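Biphenyl 2,3-Dioxygenase Beta Subunit (Sphingobium yanoikuyae, PDB 2GBW) probably serves as the beta subunit of a ring-hydroxylating dioxygenase that adds oxygen to aromatic substrates such as biphenyl. Local coordinates at residues B[21-26]-B[154-159]; B[52-55]-B[59-62]. All coordinates share one frame; numbering follows the deposited sequence.

Interaction 1 of 2, residues B[21-26]-B[154-159]; sequences RAEVRM and FRRKLI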
loop_
_atom_site.group_PDB
_atom_site.type_symbol
_atom_site.label_atom_id
_atom_site.label_comp_id
_atom_site.label_asym_id
_atom_site.label_seq_id
_atom_site.Cartn_x
_atom_site.Cartn_y
_atom_site.Cartn_z
ATOM N N ARG B 21 -22.422 6.246 21.145
ATOM C CA ARG B 21 -23.020 5.744 19.872
ATOM C C ARG B 21 -23.825 6.828 19.182
ATOM O O ARG B 21 -23.727 6.996 17.963
ATOM C CB ARG B 21 -23.876 4.492 20.149
ATOM C CG ARG B 21 -23.053 3.237 20.419
ATOM C CD ARG B 21 -23.943 1.957 20.485
ATOM N NE ARG B 21 -24.901 1.922 21.572
ATOM C CZ ARG B 21 -24.728 1.275 22.723
ATOM N NH1 ARG B 21 -23.607 0.621 22.966
ATOM N NH2 ARG B 21 -25.679 1.278 23.644
ATOM N N ALA B 22 -24.547 7.637 19.974
ATOM C CA ALA B 22 -25.337 8.753 19.405
ATOM C C ALA B 22 -24.436 9.830 18.841
ATOM O O ALA B 22 -24.745 10.417 17.776
ATOM C CB ALA B 22 -26.398 9.304 20.449
ATOM N N GLU B 23 -23.336 10.072 19.542
ATOM C CA GLU B 23 -22.317 11.006 19.099
ATOM C C GLU B 23 -21.759 10.599 17.739
ATOM O O GLU B 23 -21.763 11.375 16.801
ATOM C CB GLU B 23 -21.198 11.076 20.131
ATOM C CG GLU B 23 -20.089 12.033 19.792
ATOM C CD GLU B 23 -19.187 12.312 20.968
ATOM O OE1 GLU B 23 -18.616 11.356 21.513
ATOM O OE2 GLU B 23 -19.056 13.482 21.350
ATOM N N VAL B 24 -21.290 9.365 17.651
ATOM C CA VAL B 24 -20.845 8.807 16.386
ATOM C C VAL B 24 -21.873 8.995 15.274
ATOM O O VAL B 24 -21.533 9.377 14.167
ATOM C CB VAL B 24 -20.449 7.340 16.523
ATOM C CG1 VAL B 24 -20.348 6.691 15.181
ATOM C CG2 VAL B 24 -19.144 7.224 17.248
ATOM N N ARG B 25 -23.140 8.746 15.578
ATOM C CA ARG B 25 -24.178 8.894 14.571
ATOM C C ARG B 25 -24.280 10.341 14.083
ATOM O O ARG B 25 -24.487 10.589 12.903
ATOM C CB ARG B 25 -25.522 8.389 15.092
ATOM C CG ARG B 25 -26.545 8.054 14.027
ATOM C CD ARG B 25 -27.850 7.555 14.668
ATOM N NE ARG B 25 -28.693 8.661 15.112
ATOM C CZ ARG B 25 -29.166 8.826 16.343
ATOM N NH1 ARG B 25 -28.903 7.954 17.307
ATOM N NH2 ARG B 25 -29.906 9.884 16.610
ATOM N N MET B 26 -24.137 11.288 15.003
ATOM C CA MET B 26 -24.172 12.626 14.635
ATOM C C MET B 26 -22.985 13.033 13.735
ATOM O O MET B 26 -23.240 13.638 12.708
ATOM C CB MET B 26 -24.110 13.519 15.878
ATOM C CG MET B 26 -25.229 13.323 16.851
ATOM S SD MET B 26 -26.790 13.989 16.330
ATOM C CE MET B 26 -27.560 12.608 15.465
ATOM N N PHE B 154 -16.888 18.002 28.699
ATOM C CA PHE B 154 -16.272 19.275 29.026
ATOM C C PHE B 154 -14.757 19.213 28.932
ATOM O O PHE B 154 -14.100 20.246 28.911
ATOM C CB PHE B 154 -16.783 19.874 30.358
ATOM C CG PHE B 154 -16.364 19.116 31.623
ATOM C CD1 PHE B 154 -17.102 18.033 32.068
ATOM C CD2 PHE B 154 -15.229 19.490 32.344
ATOM C CE1 PHE B 154 -16.736 17.327 33.209
ATOM C CE2 PHE B 154 -14.860 18.766 33.535
ATOM C CZ PHE B 154 -15.618 17.689 33.923
ATOM N N ARG B 155 -14.176 18.020 28.789
ATOM C CA ARG B 155 -12.749 17.946 28.430
ATOM C C ARG B 155 -12.574 16.767 27.520
ATOM O O ARG B 155 -13.125 15.715 27.791
ATOM C CB ARG B 155 -11.879 17.724 29.681
ATOM C CG ARG B 155 -11.915 18.866 30.730
ATOM C CD ARG B 155 -11.067 19.999 30.184
ATOM N NE ARG B 155 -10.881 21.132 31.093
ATOM C CZ ARG B 155 -11.800 22.047 31.385
ATOM N NH1 ARG B 155 -13.024 21.987 30.871
ATOM N NH2 ARG B 155 -11.494 23.015 32.252
ATOM N N ARG B 156 -11.878 16.968 26.399
ATOM C CA ARG B 156 -11.619 15.885 25.447
ATOM C C ARG B 156 -10.194 15.978 25.024
ATOM O O ARG B 156 -9.770 16.988 24.451
ATOM C CB ARG B 156 -12.554 15.944 24.250
ATOM C CG ARG B 156 -12.225 14.926 23.102
ATOM C CD ARG B 156 -13.471 14.648 22.300
ATOM N NE ARG B 156 -14.436 13.836 23.001
ATOM C CZ ARG B 156 -15.700 13.667 22.607
ATOM N NH1 ARG B 156 -16.125 14.266 21.490
ATOM N NH2 ARG B 156 -16.532 12.916 23.336
ATOM N N LYS B 157 -9.444 14.925 25.320
ATOM C CA LYS B 157 -8.065 14.817 24.865
ATOM C C LYS B 157 -7.969 13.657 23.911
ATOM O O LYS B 157 -8.427 12.561 24.261
ATOM C CB LYS B 157 -7.116 14.630 26.053
ATOM C CG LYS B 157 -5.635 14.720 25.682
ATOM C CD LYS B 157 -4.812 14.606 26.967
ATOM C CE LYS B 157 -3.319 14.652 26.676
ATOM N NZ LYS B 157 -2.651 14.496 28.001
ATOM N N LEU B 158 -7.370 13.903 22.726
ATOM C CA LEU B 158 -7.261 12.931 21.630
ATOM C C LEU B 158 -5.802 12.653 21.378
ATOM O O LEU B 158 -5.011 13.585 21.082
ATOM C CB LEU B 158 -7.913 13.458 20.341
ATOM C CG LEU B 158 -9.438 13.748 20.456
ATOM C CD1 LEU B 158 -10.008 14.598 19.309
ATOM C CD2 LEU B 158 -10.218 12.413 20.639
ATOM N N ILE B 159 -5.428 11.385 21.475
ATOM C CA ILE B 159 -4.039 10.973 21.422
ATOM C C ILE B 159 -3.834 10.153 20.149
ATOM O O ILE B 159 -4.295 9.021 20.045
ATOM C CB ILE B 159 -3.674 10.152 22.636
ATOM C CG1 ILE B 159 -4.017 10.960 23.914
ATOM C CG2 ILE B 159 -2.195 9.776 22.518
ATOM C CD1 ILE B 159 -4.297 10.107 25.080
#
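A buried salt bridge between Glu-23 and Arg-156 spans the interior of the NTF2-like cone, where helix 10-28 faces the curved sheet with Glu-23 CA and Arg-156 CA 13.4 Å apart. The two side chains reach out from opposite directions and meet end-on. Arg-156 NH1 donates to Glu-23 OE2 at 3.0 Å, the straightest of three bonds (155°), while its NH2 straddles the carboxylate, 3.2 Å from Glu-23 OE1 and 3.3 Å from Glu-23 OE2. OE2 lies in the guanidinium plane and OE1 is tilted out of it, because carboxylate and guanidinium planes are turned 64° apart. With CG anti to the backbone N (chi1 -179°) and the chain extended beyond CG, Glu-23 projects its carboxylate straight off the helix. Replacing Glu-23 by an alanine would probably leave NH1 and NH2 of Arg-156 without these acceptors and open a gap between helix and strand. OE2 also accepts from Trp-35 NE1, and on the arginine Asp-142 pairs with NE and the C-terminal carboxylate of Cys-174 with NH1, so the buried charges are shared among several partners. Strand 150-160, carrying Arg-156, runs between 132-147 and 44-49, with Tyr-46 and Tyr-20 against the Arg-156 side chain, while the outer side of helix 10-28 packs on a second copy of this subunit.

Interaction 2 of 2, residues B[52-55]-B[59-62]; sequences EQRL and RRPD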
loop_
_atom_site.group_PDB
_atom_site.type_symbol
_atom_site.label_atom_id
_atom_site.label_comp_id
_atom_site.label_asym_id
_atom_site.label_seq_id
_atom_site.Cartn_x
_atom_site.Cartn_y
_atom_site.Cartn_z
ATOM N N GLU B 52 5.994 14.144 20.215
ATOM C CA GLU B 52 7.159 13.829 19.429
ATOM C C GLU B 52 7.732 12.470 19.884
ATOM O O GLU B 52 7.439 11.950 20.982
ATOM C CB GLU B 52 8.152 15.004 19.481
ATOM C CG GLU B 52 8.820 15.157 20.778
ATOM C CD GLU B 52 9.790 16.307 20.809
ATOM O OE1 GLU B 52 10.265 16.723 19.729
ATOM O OE2 GLU B 52 10.087 16.775 21.920
ATOM N N GLN B 53 8.510 11.860 19.004
ATOM C CA GLN B 53 9.258 10.655 19.346
ATOM C C GLN B 53 10.527 11.044 20.123
ATOM O O GLN B 53 11.382 11.796 19.649
ATOM C CB GLN B 53 9.635 9.873 18.100
ATOM C CG GLN B 53 8.468 9.364 17.248
ATOM C CD GLN B 53 7.638 8.305 17.955
ATOM O OE1 GLN B 53 7.489 8.333 19.165
ATOM N NE2 GLN B 53 7.087 7.369 17.197
ATOM N N ARG B 54 10.601 10.576 21.347
ATOM C CA ARG B 54 11.719 10.901 22.209
ATOM C C ARG B 54 12.320 9.645 22.721
ATOM O O ARG B 54 11.595 8.667 22.952
ATOM C CB ARG B 54 11.231 11.654 23.422
ATOM C CG ARG B 54 10.678 13.000 23.111
ATOM C CD ARG B 54 10.164 13.682 24.365
ATOM N NE ARG B 54 9.701 15.019 24.085
ATOM C CZ ARG B 54 9.084 15.802 24.970
ATOM N NH1 ARG B 54 8.856 15.388 26.205
ATOM N NH2 ARG B 54 8.681 17.005 24.602
ATOM N N LEU B 55 13.624 9.697 22.983
ATOM C CA LEU B 55 14.302 8.589 23.642
ATOM C C LEU B 55 13.775 8.459 25.055
ATOM O O LEU B 55 13.438 9.463 25.706
ATOM C CB LEU B 55 15.811 8.807 23.664
ATOM C CG LEU B 55 16.448 8.775 22.280
ATOM C CD1 LEU B 55 17.954 8.851 22.333
ATOM C CD2 LEU B 55 15.985 7.505 21.541
ATOM N N ARG B 59 13.988 13.410 29.911
ATOM C CA ARG B 59 13.180 13.636 31.107
ATOM C C ARG B 59 12.196 14.807 30.967
ATOM O O ARG B 59 11.507 15.171 31.941
ATOM C CB ARG B 59 14.091 13.813 32.333
ATOM C CG ARG B 59 15.061 12.647 32.523
ATOM C CD ARG B 59 15.981 12.802 33.742
ATOM N NE ARG B 59 15.311 12.366 34.978
ATOM C CZ ARG B 59 14.574 13.155 35.768
ATOM N NH1 ARG B 59 14.403 14.448 35.475
ATOM N NH2 ARG B 59 14.000 12.654 36.857
ATOM N N ARG B 60 12.093 15.354 29.760
ATOM C CA ARG B 60 11.203 16.478 29.487
ATOM C C ARG B 60 9.745 16.098 29.712
ATOM O O ARG B 60 9.337 14.934 29.531
ATOM C CB ARG B 60 11.374 16.980 28.059
ATOM C CG ARG B 60 12.685 17.660 27.833
ATOM C CD ARG B 60 12.806 18.166 26.429
ATOM N NE ARG B 60 12.987 17.057 25.504
ATOM C CZ ARG B 60 12.821 17.126 24.184
ATOM N NH1 ARG B 60 12.437 18.262 23.611
ATOM N NH2 ARG B 60 13.021 16.039 23.432
ATOM N N PRO B 61 8.948 17.083 30.133
ATOM C CA PRO B 61 7.571 16.782 30.453
ATOM C C PRO B 61 6.736 16.588 29.193
ATOM O O PRO B 61 7.138 17.012 28.097
ATOM C CB PRO B 61 7.126 18.010 31.266
ATOM C CG PRO B 61 7.968 19.097 30.804
ATOM C CD PRO B 61 9.276 18.499 30.379
ATOM N N ASP B 62 5.610 15.913 29.361
ATOM C CA ASP B 62 4.624 15.679 28.315
ATOM C C ASP B 62 4.011 16.986 27.824
ATOM O O ASP B 62 4.021 17.996 28.538
ATOM C CB ASP B 62 3.496 14.781 28.860
ATOM C CG ASP B 62 3.864 13.306 28.871
ATOM O OD1 ASP B 62 4.572 12.818 27.954
ATOM O OD2 ASP B 62 3.409 12.613 29.804
HETATM O O HOH W 1 10.335 13.285 27.932
#
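The guanidinium groups of Arg-54 and Arg-60 lie flat on each other, centres 4.0 Å apart and planes at 24°, within the long loop that links strands 44-49 and 71-73. Arg-60 NE sits over the centre of the Arg-54 group; in return Arg-54 NE lies over the Arg-60 group, displaced toward its rim. Arg-54 reaches this position fully stretched, its chain extended from CG to NE, whereas Arg-60 bends at chi3 (-72°) and folds its guanidinium back over its partner. Lower on the same arginine, Arg-60 CB covers the Arg-54 group at 3.5 Å from Arg-54 NH1. Glu-52 closes the stack from the side. Its OE2 lies near the Arg-54 plane and takes two bonds side-on, at 2.8 Å from Arg-54 NE and 3.0 Å from Arg-54 NH2, both on its anti side. The same oxygen forms a salt bridge with Arg-60 NH1 at 3.3 Å, the Glu-52 and Arg-60 side chains crossing at about a right angle. At the far end, Arg-54 NH1 donates almost straight (169°) to Pro-61 O at 3.0 Å, from above the carbonyl plane, and also donates to a water 3.1 Å away. Asp-58 pairs with Arg-60 NE, and a chain of another protein bonds to Glu-52 OE1 and Arg-60 NH2. The close approach of two like charges is probably made tolerable by the carboxylates beside them: one Glu-52 oxygen serves both arginines, linking 52-55 to 59-62 where the other protein binds both Glu-52 and Arg-60.

Interactions 1 and 2 both depend on arginines paired with carboxylates, yet they occupy very different surroundings. Interaction 1 is buried, its centre about 4 Å from that of the chain; interaction 2 stands on a surface loop about 23 Å out. Their centres are 27 Å apart, and although the nearest atoms come within about 6 Å they do not touch. Along the chain, 52-62 falls between 21-26 and 154-159, following strand 44-49, the neighbour of 150-160 in the sheet. Of the histidines that can bind zinc, though none is bound to this chain here, His-19 is about 5 Å from Glu-23 and His-45 about 7 Å from Arg-156, side chain to side chain, whereas interaction 2 lies away from these sites.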